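Local coordinates for plasmodesmata-located protein 8 (PDB 6GRF) that probably modulates cell-to-cell trafficking through plasmodesmata, and carries two tandem Gnk2-type (DUF26) domains in its extracellular part, at residues Phe8-Cys13 with Gly97-Leu102; Phe63-Cys68 with Gly104-Tyr109; Ser121-Lys126 with Tyr203-Tyr208; Tyr18-Pro23 with Cys92-Gly97; Lys125-Lys130 with Asn192-Ala197. All coordinates share one frame; numbering follows the deposited sequence.

Interaction 1. Residues Phe8-Cys13 with Gly97-Leu102; sequences FIYGGC and GASLQL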
# COMPACT_ATOMS: atom_id res chain seq x y z
N PHE A 8 -5.76 -0.73 11.17
CA PHE A 8 -6.44 -0.47 9.91
C PHE A 8 -6.09 0.93 9.39
O PHE A 8 -6.29 1.89 10.10
CB PHE A 8 -7.95 -0.60 10.11
CG PHE A 8 -8.77 -0.33 8.88
CD1 PHE A 8 -8.97 -1.31 7.92
CD2 PHE A 8 -9.36 0.91 8.67
CE1 PHE A 8 -9.71 -1.06 6.78
CE2 PHE A 8 -10.11 1.16 7.53
CZ PHE A 8 -10.28 0.17 6.58
N ILE A 9 -5.62 1.03 8.14
CA ILE A 9 -5.34 2.33 7.53
C ILE A 9 -6.47 2.68 6.55
O ILE A 9 -7.14 3.68 6.75
CB ILE A 9 -3.95 2.35 6.87
CG1 ILE A 9 -2.87 2.08 7.92
CG2 ILE A 9 -3.71 3.67 6.14
CD1 ILE A 9 -1.46 2.14 7.40
N TYR A 10 -6.68 1.85 5.52
CA TYR A 10 -7.75 2.10 4.57
C TYR A 10 -8.10 0.81 3.82
O TYR A 10 -7.29 -0.11 3.72
CB TYR A 10 -7.38 3.22 3.59
CG TYR A 10 -6.54 2.79 2.41
CD1 TYR A 10 -7.12 2.32 1.24
CD2 TYR A 10 -5.16 2.88 2.45
CE1 TYR A 10 -6.35 1.93 0.15
CE2 TYR A 10 -4.37 2.49 1.37
CZ TYR A 10 -4.97 2.01 0.22
OH TYR A 10 -4.20 1.63 -0.83
N GLY A 11 -9.32 0.77 3.31
CA GLY A 11 -9.81 -0.30 2.46
C GLY A 11 -10.75 0.24 1.40
O GLY A 11 -11.37 1.30 1.58
N GLY A 12 -10.85 -0.47 0.28
CA GLY A 12 -11.76 -0.13 -0.81
C GLY A 12 -12.16 -1.37 -1.57
O GLY A 12 -11.37 -2.29 -1.70
N CYS A 13 -13.42 -1.41 -2.02
CA CYS A 13 -13.90 -2.51 -2.82
C CYS A 13 -14.50 -1.97 -4.11
O CYS A 13 -14.92 -0.82 -4.16
CB CYS A 13 -14.94 -3.37 -2.14
SG CYS A 13 -15.58 -2.70 -0.58
N GLY A 97 -13.21 -6.78 -6.91
CA GLY A 97 -11.95 -6.14 -6.60
C GLY A 97 -11.96 -5.55 -5.20
O GLY A 97 -13.01 -5.10 -4.71
N ALA A 98 -10.79 -5.58 -4.55
CA ALA A 98 -10.65 -5.10 -3.19
C ALA A 98 -9.18 -4.81 -2.89
O ALA A 98 -8.28 -5.46 -3.44
CB ALA A 98 -11.19 -6.11 -2.21
N SER A 99 -8.96 -3.83 -2.03
CA SER A 99 -7.64 -3.58 -1.49
C SER A 99 -7.76 -3.20 -0.01
O SER A 99 -8.80 -2.70 0.44
CB SER A 99 -6.93 -2.53 -2.29
OG SER A 99 -7.61 -1.29 -2.19
N LEU A 100 -6.70 -3.50 0.74
CA LEU A 100 -6.66 -3.30 2.17
C LEU A 100 -5.24 -2.99 2.60
O LEU A 100 -4.32 -3.76 2.33
CB LEU A 100 -7.14 -4.58 2.86
CG LEU A 100 -6.97 -4.55 4.38
CD1 LEU A 100 -7.93 -3.55 5.00
CD2 LEU A 100 -7.18 -5.94 4.96
N GLN A 101 -5.09 -1.88 3.32
CA GLN A 101 -3.82 -1.45 3.86
C GLN A 101 -3.94 -1.44 5.39
O GLN A 101 -4.73 -0.69 5.96
CB GLN A 101 -3.47 -0.08 3.27
CG GLN A 101 -2.16 0.49 3.77
CD GLN A 101 -0.94 -0.12 3.13
OE1 GLN A 101 -0.11 -0.71 3.81
NE2 GLN A 101 -0.80 0.06 1.83
N LEU A 102 -3.19 -2.35 6.01
CA LEU A 102 -2.92 -2.34 7.44
C LEU A 102 -1.55 -1.69 7.64
O LEU A 102 -0.80 -1.53 6.67
CB LEU A 102 -2.94 -3.77 7.98
CG LEU A 102 -4.20 -4.59 7.70
CD1 LEU A 102 -4.16 -5.91 8.45
CD2 LEU A 102 -5.47 -3.83 8.07
O HOH W 1 -5.51 0.40 -3.08

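Interaction 2. Residues Phe63-Cys68 with Gly104-Tyr109; sequences FGLYQC and GCFLRY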
# COMPACT_ATOMS: atom_id res chain seq x y z
N PHE A 63 -6.44 -11.56 -10.28
CA PHE A 63 -5.09 -11.04 -10.26
C PHE A 63 -4.90 -10.30 -8.94
O PHE A 63 -5.78 -9.56 -8.52
CB PHE A 63 -4.85 -10.05 -11.41
CG PHE A 63 -5.06 -10.59 -12.80
CD1 PHE A 63 -4.06 -11.29 -13.45
CD2 PHE A 63 -6.26 -10.39 -13.46
CE1 PHE A 63 -4.26 -11.77 -14.74
CE2 PHE A 63 -6.47 -10.88 -14.74
CZ PHE A 63 -5.47 -11.56 -15.38
N GLY A 64 -3.78 -10.53 -8.27
CA GLY A 64 -3.56 -9.90 -6.99
C GLY A 64 -2.12 -9.96 -6.55
O GLY A 64 -1.30 -10.61 -7.18
N LEU A 65 -1.85 -9.25 -5.44
CA LEU A 65 -0.55 -9.23 -4.80
C LEU A 65 -0.72 -8.87 -3.32
O LEU A 65 -1.80 -8.44 -2.88
CB LEU A 65 0.38 -8.26 -5.53
CG LEU A 65 -0.12 -6.81 -5.71
CD1 LEU A 65 -0.16 -6.04 -4.40
CD2 LEU A 65 0.75 -6.08 -6.70
N TYR A 66 0.36 -9.07 -2.57
CA TYR A 66 0.50 -8.57 -1.23
C TYR A 66 1.90 -7.97 -1.09
O TYR A 66 2.82 -8.35 -1.80
CB TYR A 66 0.25 -9.66 -0.18
CG TYR A 66 1.34 -10.70 -0.12
CD1 TYR A 66 2.39 -10.59 0.78
CD2 TYR A 66 1.34 -11.78 -0.98
CE1 TYR A 66 3.41 -11.53 0.83
CE2 TYR A 66 2.35 -12.74 -0.95
CZ TYR A 66 3.39 -12.61 -0.04
OH TYR A 66 4.39 -13.54 -0.01
N GLN A 67 2.04 -7.02 -0.16
CA GLN A 67 3.32 -6.41 0.17
C GLN A 67 3.33 -6.18 1.68
O GLN A 67 2.49 -5.44 2.17
CB GLN A 67 3.49 -5.12 -0.63
CG GLN A 67 4.77 -4.36 -0.32
CD GLN A 67 5.98 -5.13 -0.77
OE1 GLN A 67 6.74 -5.68 0.03
NE2 GLN A 67 6.19 -5.17 -2.07
N CYS A 68 4.22 -6.87 2.40
CA CYS A 68 4.47 -6.57 3.81
C CYS A 68 5.49 -5.42 3.90
O CYS A 68 6.25 -5.18 2.97
CB CYS A 68 5.01 -7.77 4.57
SG CYS A 68 3.81 -9.12 4.70
N GLY A 104 1.10 -2.91 8.72
CA GLY A 104 2.17 -3.83 8.38
C GLY A 104 2.11 -4.39 6.97
O GLY A 104 3.08 -4.95 6.50
N CYS A 105 0.96 -4.31 6.29
CA CYS A 105 0.83 -5.04 5.02
C CYS A 105 -0.31 -4.51 4.17
O CYS A 105 -1.24 -3.86 4.64
CB CYS A 105 0.67 -6.54 5.26
SG CYS A 105 -0.71 -6.98 6.35
N PHE A 106 -0.18 -4.80 2.87
CA PHE A 106 -1.10 -4.40 1.85
C PHE A 106 -1.51 -5.64 1.07
O PHE A 106 -0.65 -6.46 0.75
CB PHE A 106 -0.45 -3.34 0.97
CG PHE A 106 -1.24 -2.94 -0.24
CD1 PHE A 106 -2.38 -2.16 -0.11
CD2 PHE A 106 -0.83 -3.30 -1.51
CE1 PHE A 106 -3.10 -1.76 -1.23
CE2 PHE A 106 -1.55 -2.89 -2.63
CZ PHE A 106 -2.68 -2.13 -2.48
N LEU A 107 -2.81 -5.77 0.80
CA LEU A 107 -3.37 -6.89 0.04
C LEU A 107 -4.30 -6.33 -1.03
O LEU A 107 -5.12 -5.47 -0.74
CB LEU A 107 -4.13 -7.79 1.01
CG LEU A 107 -4.79 -9.01 0.39
CD1 LEU A 107 -3.75 -9.95 -0.21
CD2 LEU A 107 -5.63 -9.72 1.43
N ARG A 108 -4.21 -6.85 -2.26
CA ARG A 108 -5.01 -6.36 -3.37
C ARG A 108 -5.34 -7.51 -4.33
O ARG A 108 -4.50 -8.34 -4.64
CB ARG A 108 -4.26 -5.28 -4.14
CG ARG A 108 -5.07 -4.61 -5.24
CD ARG A 108 -4.28 -3.53 -5.96
NE ARG A 108 -5.06 -2.91 -7.03
CZ ARG A 108 -4.55 -2.13 -7.98
NH1 ARG A 108 -3.31 -1.68 -7.91
NH2 ARG A 108 -5.30 -1.80 -9.03
N TYR A 109 -6.57 -7.50 -4.84
CA TYR A 109 -6.94 -8.36 -5.95
C TYR A 109 -7.99 -7.66 -6.81
O TYR A 109 -8.75 -6.83 -6.34
CB TYR A 109 -7.42 -9.71 -5.42
CG TYR A 109 -8.78 -9.67 -4.77
CD1 TYR A 109 -9.93 -9.70 -5.55
CD2 TYR A 109 -8.92 -9.61 -3.40
CE1 TYR A 109 -11.18 -9.66 -4.98
CE2 TYR A 109 -10.18 -9.57 -2.81
CZ TYR A 109 -11.31 -9.59 -3.61
OH TYR A 109 -12.57 -9.55 -3.09

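Interaction 3. Residues Ser121-Lys126 with Tyr203-Tyr208; sequences SLRYKK and YLAQCY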
# COMPACT_ATOMS: atom_id res chain seq x y z
N SER A 121 -2.63 6.84 -9.03
CA SER A 121 -3.87 7.43 -8.55
C SER A 121 -3.85 7.42 -7.02
O SER A 121 -3.28 6.53 -6.42
CB SER A 121 -5.11 6.76 -9.11
OG SER A 121 -4.88 5.39 -9.34
N LEU A 122 -4.47 8.44 -6.43
CA LEU A 122 -4.55 8.60 -4.99
C LEU A 122 -5.55 7.60 -4.42
O LEU A 122 -6.71 7.59 -4.79
CB LEU A 122 -4.98 10.04 -4.69
CG LEU A 122 -5.24 10.35 -3.22
CD1 LEU A 122 -4.01 10.01 -2.38
CD2 LEU A 122 -5.65 11.81 -3.04
N ARG A 123 -5.10 6.80 -3.46
CA ARG A 123 -5.96 5.82 -2.80
C ARG A 123 -6.43 6.35 -1.45
O ARG A 123 -7.59 6.19 -1.11
CB ARG A 123 -5.22 4.49 -2.63
CG ARG A 123 -5.06 3.72 -3.93
CD ARG A 123 -6.40 3.50 -4.62
NE ARG A 123 -6.41 2.25 -5.36
CZ ARG A 123 -6.42 2.14 -6.68
NH1 ARG A 123 -6.50 3.21 -7.45
NH2 ARG A 123 -6.36 0.94 -7.23
N TYR A 124 -5.53 6.98 -0.69
CA TYR A 124 -5.84 7.47 0.64
C TYR A 124 -4.77 8.48 1.08
O TYR A 124 -3.60 8.35 0.75
CB TYR A 124 -5.97 6.30 1.63
CG TYR A 124 -6.23 6.70 3.06
CD1 TYR A 124 -7.47 7.19 3.45
CD2 TYR A 124 -5.24 6.62 4.03
CE1 TYR A 124 -7.73 7.58 4.75
CE2 TYR A 124 -5.48 7.01 5.34
CZ TYR A 124 -6.73 7.49 5.70
OH TYR A 124 -6.98 7.88 6.98
N LYS A 125 -5.21 9.50 1.82
CA LYS A 125 -4.31 10.47 2.41
C LYS A 125 -4.89 10.94 3.74
O LYS A 125 -6.10 10.97 3.93
CB LYS A 125 -4.10 11.67 1.48
CG LYS A 125 -5.33 12.53 1.25
CD LYS A 125 -5.12 13.96 1.68
CE LYS A 125 -6.41 14.76 1.66
NZ LYS A 125 -6.92 15.00 3.03
N LYS A 126 -3.99 11.29 4.66
CA LYS A 126 -4.35 11.87 5.93
C LYS A 126 -3.28 12.90 6.29
O LYS A 126 -2.10 12.56 6.31
CB LYS A 126 -4.45 10.76 6.98
CG LYS A 126 -5.12 11.17 8.29
CD LYS A 126 -4.96 10.11 9.36
CE LYS A 126 -6.18 9.92 10.23
NZ LYS A 126 -6.36 11.06 11.15
N TYR A 203 -1.08 7.48 0.18
CA TYR A 203 -1.06 6.13 -0.36
C TYR A 203 -1.60 6.17 -1.79
O TYR A 203 -2.73 6.57 -2.01
CB TYR A 203 -1.90 5.19 0.49
CG TYR A 203 -1.39 5.00 1.89
CD1 TYR A 203 -0.59 3.92 2.21
CD2 TYR A 203 -1.71 5.89 2.90
CE1 TYR A 203 -0.11 3.74 3.50
CE2 TYR A 203 -1.23 5.73 4.19
CZ TYR A 203 -0.42 4.65 4.48
OH TYR A 203 0.04 4.48 5.74
N LEU A 204 -0.74 5.80 -2.75
CA LEU A 204 -1.14 5.64 -4.13
C LEU A 204 -1.32 4.15 -4.40
O LEU A 204 -1.09 3.32 -3.53
CB LEU A 204 -0.07 6.25 -5.04
CG LEU A 204 0.32 7.69 -4.70
CD1 LEU A 204 1.24 8.24 -5.77
CD2 LEU A 204 -0.91 8.57 -4.54
N ALA A 205 -1.75 3.82 -5.62
CA ALA A 205 -2.05 2.44 -6.00
C ALA A 205 -0.84 1.52 -5.77
O ALA A 205 -1.02 0.39 -5.33
CB ALA A 205 -2.52 2.39 -7.43
N GLN A 206 0.39 1.99 -6.06
CA GLN A 206 1.57 1.10 -6.10
C GLN A 206 2.71 1.56 -5.16
O GLN A 206 3.80 0.96 -5.17
CB GLN A 206 2.06 1.02 -7.55
CG GLN A 206 1.07 0.37 -8.50
CD GLN A 206 1.28 -1.13 -8.60
OE1 GLN A 206 1.45 -1.81 -7.60
NE2 GLN A 206 1.31 -1.64 -9.83
N CYS A 207 2.47 2.58 -4.33
CA CYS A 207 3.48 3.06 -3.38
C CYS A 207 2.82 3.92 -2.31
O CYS A 207 1.64 4.27 -2.44
CB CYS A 207 4.57 3.87 -4.09
SG CYS A 207 3.99 5.39 -4.88
N TYR A 208 3.57 4.22 -1.25
CA TYR A 208 3.15 5.23 -0.29
C TYR A 208 4.37 5.89 0.38
O TYR A 208 5.49 5.42 0.30
CB TYR A 208 2.21 4.64 0.76
CG TYR A 208 2.81 3.70 1.76
CD1 TYR A 208 2.82 2.33 1.54
CD2 TYR A 208 3.32 4.16 2.96
CE1 TYR A 208 3.33 1.45 2.49
CE2 TYR A 208 3.84 3.29 3.91
CZ TYR A 208 3.85 1.93 3.68
OH TYR A 208 4.36 1.08 4.62

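Interaction 4. Residues Tyr18-Pro23 with Cys92-Gly97; sequences YTPNTP and CPYSYG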
# COMPACT_ATOMS: atom_id res chain seq x y z
N TYR A 18 -19.71 -10.17 -7.15
CA TYR A 18 -19.82 -11.52 -7.66
C TYR A 18 -20.89 -12.28 -6.85
O TYR A 18 -21.32 -11.82 -5.80
CB TYR A 18 -18.46 -12.22 -7.65
CG TYR A 18 -17.91 -12.63 -6.31
CD1 TYR A 18 -16.97 -11.84 -5.66
CD2 TYR A 18 -18.26 -13.83 -5.72
CE1 TYR A 18 -16.43 -12.22 -4.44
CE2 TYR A 18 -17.73 -14.21 -4.49
CZ TYR A 18 -16.81 -13.41 -3.85
OH TYR A 18 -16.27 -13.78 -2.65
N THR A 19 -21.33 -13.42 -7.39
CA THR A 19 -22.34 -14.24 -6.74
C THR A 19 -21.67 -15.51 -6.20
O THR A 19 -20.68 -15.99 -6.77
CB THR A 19 -23.49 -14.52 -7.71
OG1 THR A 19 -23.01 -15.39 -8.74
CG2 THR A 19 -24.06 -13.26 -8.34
N PRO A 20 -22.18 -16.08 -5.09
CA PRO A 20 -21.69 -17.37 -4.58
C PRO A 20 -21.72 -18.49 -5.62
O PRO A 20 -22.52 -18.44 -6.54
CB PRO A 20 -22.68 -17.72 -3.46
CG PRO A 20 -23.27 -16.39 -3.03
CD PRO A 20 -23.28 -15.53 -4.28
N ASN A 21 -20.83 -19.49 -5.46
CA ASN A 21 -20.80 -20.72 -6.29
C ASN A 21 -20.56 -20.37 -7.76
O ASN A 21 -21.23 -20.91 -8.66
CB ASN A 21 -22.09 -21.54 -6.15
CG ASN A 21 -22.44 -21.79 -4.70
OD1 ASN A 21 -21.56 -21.73 -3.83
ND2 ASN A 21 -23.70 -22.06 -4.43
N THR A 22 -19.60 -19.48 -7.99
CA THR A 22 -19.11 -19.17 -9.31
C THR A 22 -17.62 -19.48 -9.36
O THR A 22 -16.96 -19.54 -8.33
CB THR A 22 -19.42 -17.72 -9.69
OG1 THR A 22 -18.87 -16.85 -8.70
CG2 THR A 22 -20.91 -17.47 -9.85
N PRO A 23 -17.06 -19.77 -10.55
CA PRO A 23 -15.61 -19.90 -10.71
C PRO A 23 -14.80 -18.74 -10.11
O PRO A 23 -13.74 -18.98 -9.56
CB PRO A 23 -15.44 -19.96 -12.23
CG PRO A 23 -16.72 -20.63 -12.71
CD PRO A 23 -17.79 -20.08 -11.79
N CYS A 92 -15.28 -6.33 2.56
CA CYS A 92 -15.61 -6.39 1.13
C CYS A 92 -16.16 -7.77 0.76
O CYS A 92 -15.53 -8.51 0.02
CB CYS A 92 -14.37 -6.08 0.28
SG CYS A 92 -13.73 -4.41 0.55
N PRO A 93 -17.35 -8.15 1.27
CA PRO A 93 -17.87 -9.51 1.12
C PRO A 93 -17.85 -10.18 -0.27
O PRO A 93 -17.44 -11.35 -0.41
CB PRO A 93 -19.35 -9.37 1.54
CG PRO A 93 -19.38 -8.18 2.48
CD PRO A 93 -18.24 -7.29 2.07
N TYR A 94 -18.35 -9.48 -1.29
CA TYR A 94 -18.62 -10.11 -2.58
C TYR A 94 -18.11 -9.23 -3.71
O TYR A 94 -18.75 -9.12 -4.74
CB TYR A 94 -20.11 -10.42 -2.71
CG TYR A 94 -20.55 -11.61 -1.90
CD1 TYR A 94 -20.25 -12.90 -2.32
CD2 TYR A 94 -21.20 -11.46 -0.69
CE1 TYR A 94 -20.62 -14.01 -1.58
CE2 TYR A 94 -21.60 -12.56 0.06
CZ TYR A 94 -21.30 -13.84 -0.38
OH TYR A 94 -21.68 -14.93 0.35
N SER A 95 -16.95 -8.61 -3.50
CA SER A 95 -16.38 -7.67 -4.44
C SER A 95 -15.50 -8.42 -5.44
O SER A 95 -14.77 -9.34 -5.07
CB SER A 95 -15.61 -6.60 -3.72
OG SER A 95 -16.49 -5.85 -2.88
N TYR A 96 -15.60 -8.01 -6.71
CA TYR A 96 -14.72 -8.48 -7.78
C TYR A 96 -13.31 -7.93 -7.58
O TYR A 96 -12.35 -8.52 -8.05
CB TYR A 96 -15.25 -8.06 -9.16
CG TYR A 96 -16.26 -9.01 -9.76
CD1 TYR A 96 -17.57 -8.63 -10.00
CD2 TYR A 96 -15.90 -10.31 -10.08
CE1 TYR A 96 -18.49 -9.50 -10.55
CE2 TYR A 96 -16.81 -11.20 -10.63
CZ TYR A 96 -18.11 -10.79 -10.87
OH TYR A 96 -19.01 -11.66 -11.40
N GLY A 97 -13.21 -6.78 -6.91
CA GLY A 97 -11.95 -6.14 -6.60
C GLY A 97 -11.96 -5.55 -5.20
O GLY A 97 -13.01 -5.10 -4.71
O HOH W 2 -20.29 -13.88 -10.22

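Interaction 5. Residues Lys125-Lys130 with Asn192-Ala197; sequences KKCSSK and NLCGSA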
# COMPACT_ATOMS: atom_id res chain seq x y z
N LYS A 125 -5.21 9.50 1.82
CA LYS A 125 -4.31 10.47 2.41
C LYS A 125 -4.89 10.94 3.74
O LYS A 125 -6.10 10.97 3.93
CB LYS A 125 -4.10 11.67 1.48
CG LYS A 125 -5.33 12.53 1.25
CD LYS A 125 -5.12 13.96 1.68
CE LYS A 125 -6.41 14.76 1.66
NZ LYS A 125 -6.92 15.00 3.03
N LYS A 126 -3.99 11.29 4.66
CA LYS A 126 -4.35 11.87 5.93
C LYS A 126 -3.28 12.90 6.29
O LYS A 126 -2.10 12.56 6.31
CB LYS A 126 -4.45 10.76 6.98
CG LYS A 126 -5.12 11.17 8.29
CD LYS A 126 -4.96 10.11 9.36
CE LYS A 126 -6.18 9.92 10.23
NZ LYS A 126 -6.36 11.06 11.15
N CYS A 127 -3.71 14.15 6.50
CA CYS A 127 -2.90 15.20 7.08
C CYS A 127 -3.25 15.31 8.57
O CYS A 127 -4.42 15.29 8.93
CB CYS A 127 -3.13 16.58 6.45
SG CYS A 127 -3.34 16.61 4.65
N SER A 128 -2.22 15.45 9.41
CA SER A 128 -2.38 15.76 10.82
C SER A 128 -3.24 17.02 10.97
O SER A 128 -3.23 17.92 10.13
CB SER A 128 -1.05 15.95 11.48
OG SER A 128 -1.21 16.38 12.82
N SER A 129 -4.01 17.06 12.06
CA SER A 129 -4.84 18.20 12.38
C SER A 129 -3.95 19.36 12.86
O SER A 129 -4.28 20.52 12.62
CB SER A 129 -5.87 17.82 13.39
OG SER A 129 -6.50 18.98 13.91
N LYS A 130 -2.83 19.03 13.51
CA LYS A 130 -1.84 20.02 13.96
C LYS A 130 -0.95 20.46 12.79
O LYS A 130 -0.34 19.64 12.09
CB LYS A 130 -0.98 19.46 15.10
CG LYS A 130 -1.26 20.04 16.48
CD LYS A 130 -2.64 19.72 17.04
CE LYS A 130 -2.92 20.45 18.34
NZ LYS A 130 -4.22 20.08 18.93
N ASN A 192 1.23 19.08 -1.64
CA ASN A 192 0.19 19.92 -2.24
C ASN A 192 -1.13 19.75 -1.48
O ASN A 192 -1.91 20.70 -1.40
CB ASN A 192 0.17 19.75 -3.77
CG ASN A 192 1.35 20.45 -4.43
OD1 ASN A 192 1.38 21.69 -4.53
ND2 ASN A 192 2.36 19.70 -4.83
N LEU A 193 -1.35 18.60 -0.83
CA LEU A 193 -2.58 18.35 -0.05
C LEU A 193 -2.40 18.67 1.44
O LEU A 193 -3.36 19.02 2.12
CB LEU A 193 -3.01 16.89 -0.22
CG LEU A 193 -3.31 16.44 -1.66
CD1 LEU A 193 -3.56 14.94 -1.71
CD2 LEU A 193 -4.49 17.20 -2.24
N CYS A 194 -1.18 18.52 1.97
CA CYS A 194 -0.90 18.64 3.40
C CYS A 194 0.20 19.69 3.63
O CYS A 194 1.21 19.39 4.25
CB CYS A 194 -0.43 17.32 3.98
SG CYS A 194 -1.59 15.95 3.72
N GLY A 195 -0.01 20.90 3.12
CA GLY A 195 1.05 21.88 3.02
C GLY A 195 1.80 22.10 4.32
O GLY A 195 3.03 22.12 4.31
N SER A 196 1.06 22.27 5.43
CA SER A 196 1.64 22.78 6.70
C SER A 196 1.61 21.73 7.82
O SER A 196 1.95 22.05 8.96
CB SER A 196 0.92 24.03 7.13
OG SER A 196 0.77 24.94 6.05
N ALA A 197 1.19 20.50 7.52
CA ALA A 197 0.93 19.48 8.55
C ALA A 197 2.25 19.03 9.20
O ALA A 197 3.27 18.92 8.53
CB ALA A 197 0.22 18.31 7.94

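Interaction 1. Residues Phe8-Cys13 with Gly97-Leu102
The carbonyl oxygen of Gln101 is gripped by two consecutive amides, Ile9 N at 2.9 Å and Tyr10 N at 3.2 Å from Gln101 O, both in the carbonyl plane. Two residues of one strand thus face one of the other, a classic beta bulge; beyond it Gln101 N bonds to Tyr10 O, and Gly12 pairs with Ser99 through two bonds. With CG between the backbone N and the carbonyl carbon (chi1 83°), the Tyr10 ring lies across the Gln101 stem, Tyr10 CE2 meeting Gln101 CB at 3.3 Å. The phenol reaches a water, 2.9 Å from Tyr10 OH, that also binds Ser99 OG at 2.8 Å, so a ring with a polar tip suits this place. On the other face Phe8 CE1 touches Leu100 CD1 at 3.5 Å, and helix 74-91 packs against Phe8, Ala98 and Leu100. The edge of the sheet is thus two-sided: apolar toward helix 74-91, mixed aromatic and polar toward strand 199-204 of the second domain, where Gln101 meets Tyr203.

Interaction 2. Residues Phe63-Cys68 with Gly104-Tyr109
Leu65 overlaps the ring of Phe106 obliquely, its CD1 lying 3.9 Å from Phe106 CE2. The two pack together on the face that also carries Gln67 and Arg108, and Phe114 and Leu115 meet Leu65 there. Arg108 stands with its chain extended; its NE forms a salt bridge with Glu110 and its guanidinium a cation-pi contact with Phe114. Beneath them the antiparallel backbones are tied by four bonds, of which Phe106 N to Gln67 O, at 2.8 Å, is the shortest. Gly64 and Tyr109 form a close non-hydrogen-bonded pair, their CA atoms 3.9 Å apart; glycine suits this place because Arg108 O and Tyr109 CB crowd the side where a side chain would stand. The opposite face holds Tyr66, Leu107, Tyr109, Cys68 and Cys105. Leu107 CD1 touches Tyr66 CB at 4.0 Å, and Leu107 also packs on helix 74-91. Cys68 and Cys105 are cross-strand neighbours not joined to each other: they form separate disulfides with Cys77 and Cys80 of that helix. Cys68, Cys77 and Cys80 make up the C-X8-C-X2-C motif of DUF26 domains; with Cys105 they give two disulfides that clamp the helix onto the sheet.

Interaction 3. Residues Ser121-Lys126 with Tyr203-Tyr208
Tyr203 O takes two amides at once, Arg123 N at 2.8 Å and Tyr124 N at 3.1 Å from that oxygen, the pattern of a classic beta bulge. Tyr203 N answers with a 2.7 Å bond to Tyr124 O, approached nearly along the C=O axis. Ala205 N makes a weak 3.2 Å bond to Ser121 O. The two tyrosines lie side by side and point the same way; Tyr203 CD2 comes at the edge of the Tyr124 ring, 3.8 Å from Tyr124 CD2. Away from the tyrosines, Leu122 CD1 meets Leu204 CD2 at 4.0 Å, the two side chains crossing at about a right angle. Arg123, which the bulge turns toward the partner strand, bends its chain at chi2 (-55°) and chi3, and one face of the guanidinium covers the compact methyl of Ala205, whose CB is 4.0 Å from Arg123 CZ. In the second shell, Glu201 binds the Tyr203 phenol, Asp119 binds Ser121 OG, and Leu204 N reaches Cys207 O at 2.8 Å across the tight hairpin. Strand 122-127 is an outer strand beside 199-204, with Leu204 resting on helix 176-193 and Arg123, Tyr124 and Tyr203 leaning on strand 8-13 of the first domain.

Interaction 4. Residues Tyr18-Pro23 with Cys92-Gly97
Tyr18 CB lies over one face of the Tyr96 ring, toward its rim, at 3.5 Å from Tyr96 CZ, a CH-pi contact. With the Tyr18 CG set between the backbone N and the carbonyl carbon (chi1 72°), the ring passes beside the 92-97 loop. Tyr18 CD1 and CE1 bring one edge to Ser95 O, which lies 3.4 Å from CE1. One face receives Tyr94: Tyr94 CD1 is 3.6 Å from Tyr18 CE2 in an offset edge-to-face pair, the planes at 66°. The loop before helix 23-39 is in this way pinned to the loop that links helix 74-91 to strand 98-102, at one end of the first Gnk2-type domain; Phe24 of helix 23-39 meets the rings of both Tyr18 and Tyr96. At the tip, Tyr18 OH comes within 3.5 Å of Pro93 O. Back at the main chain, Tyr18 N bonds to Tyr94 O at 2.8 Å, and a water joins Thr19 N to Tyr96 OH. Pro20 CG packs 3.8 Å from Tyr94 CE1.

Interaction 5. Residues Lys125-Lys130 with Asn192-Ala197
Cys127 and Cys194 each set SG anti to the carbonyl carbon and beside the backbone N, with chi1 of -40° and -56°, which turns the two sulphurs toward each other. They join in a disulfide, Cys127 SG to Cys194 SG 2.1 Å, whose chi3 of -72° gives it a left-handed twist. Cys127 SG also lies 3.5 Å from Leu193 O, in the last turn of the helix. Cysteine suits both places because its short side chain spans the gap covalently. Cys127 belongs to the outer strand 122-127 and Cys194 is the first residue to leave helix 176-193, so the bond staples the end of that helix to the edge of the second domain's antiparallel sheet, a disulfide of the Gnk2-type (DUF26) fold. From Cys194 a type I beta turn leads to Ala197, whose small methyl fits close to the strand: Ala197 CB is 4.1 Å from Cys127 CB and 4.0 Å from Ser128 N. On the helix side Lys125 lends its aliphatic part, Lys125 CD touching Leu193 CD1 at 3.9 Å, a use that the long methylene chain of lysine allows at a partly exposed position. Beyond the strand, Ser128 OG accepts a bond from Lys130 N at 3.2 Å in an ST turn, and Lys130 also pairs through its backbone with Val198.

In the fold
Interactions 1 and 2 belong to one sheet: strand 98-102 pairs with 105-110, Leu100 N lying 2.9 Å from Leu107 O. Interactions 3 and 5 share Lys125 and Lys126 on strand 122-127 of the second, similarly ordered sheet. The domains meet where interaction 1 touches interaction 3, centres 11 Å apart; the two contacts carry matching bulges. Between interactions 2 and 3, Arg108 NH2 and Arg123 NH2, like charges, lie 3.4 Å apart. Interaction 4 continues from interaction 1 through Gly97; Cys13 and Cys92, a predicted disulfide, have sulphurs modelled 2.8 Å apart, longer than a bond, so that link is doubtful in this model. A bound N-acetylglucosamine is about 7 Å from the Phe63 side chain.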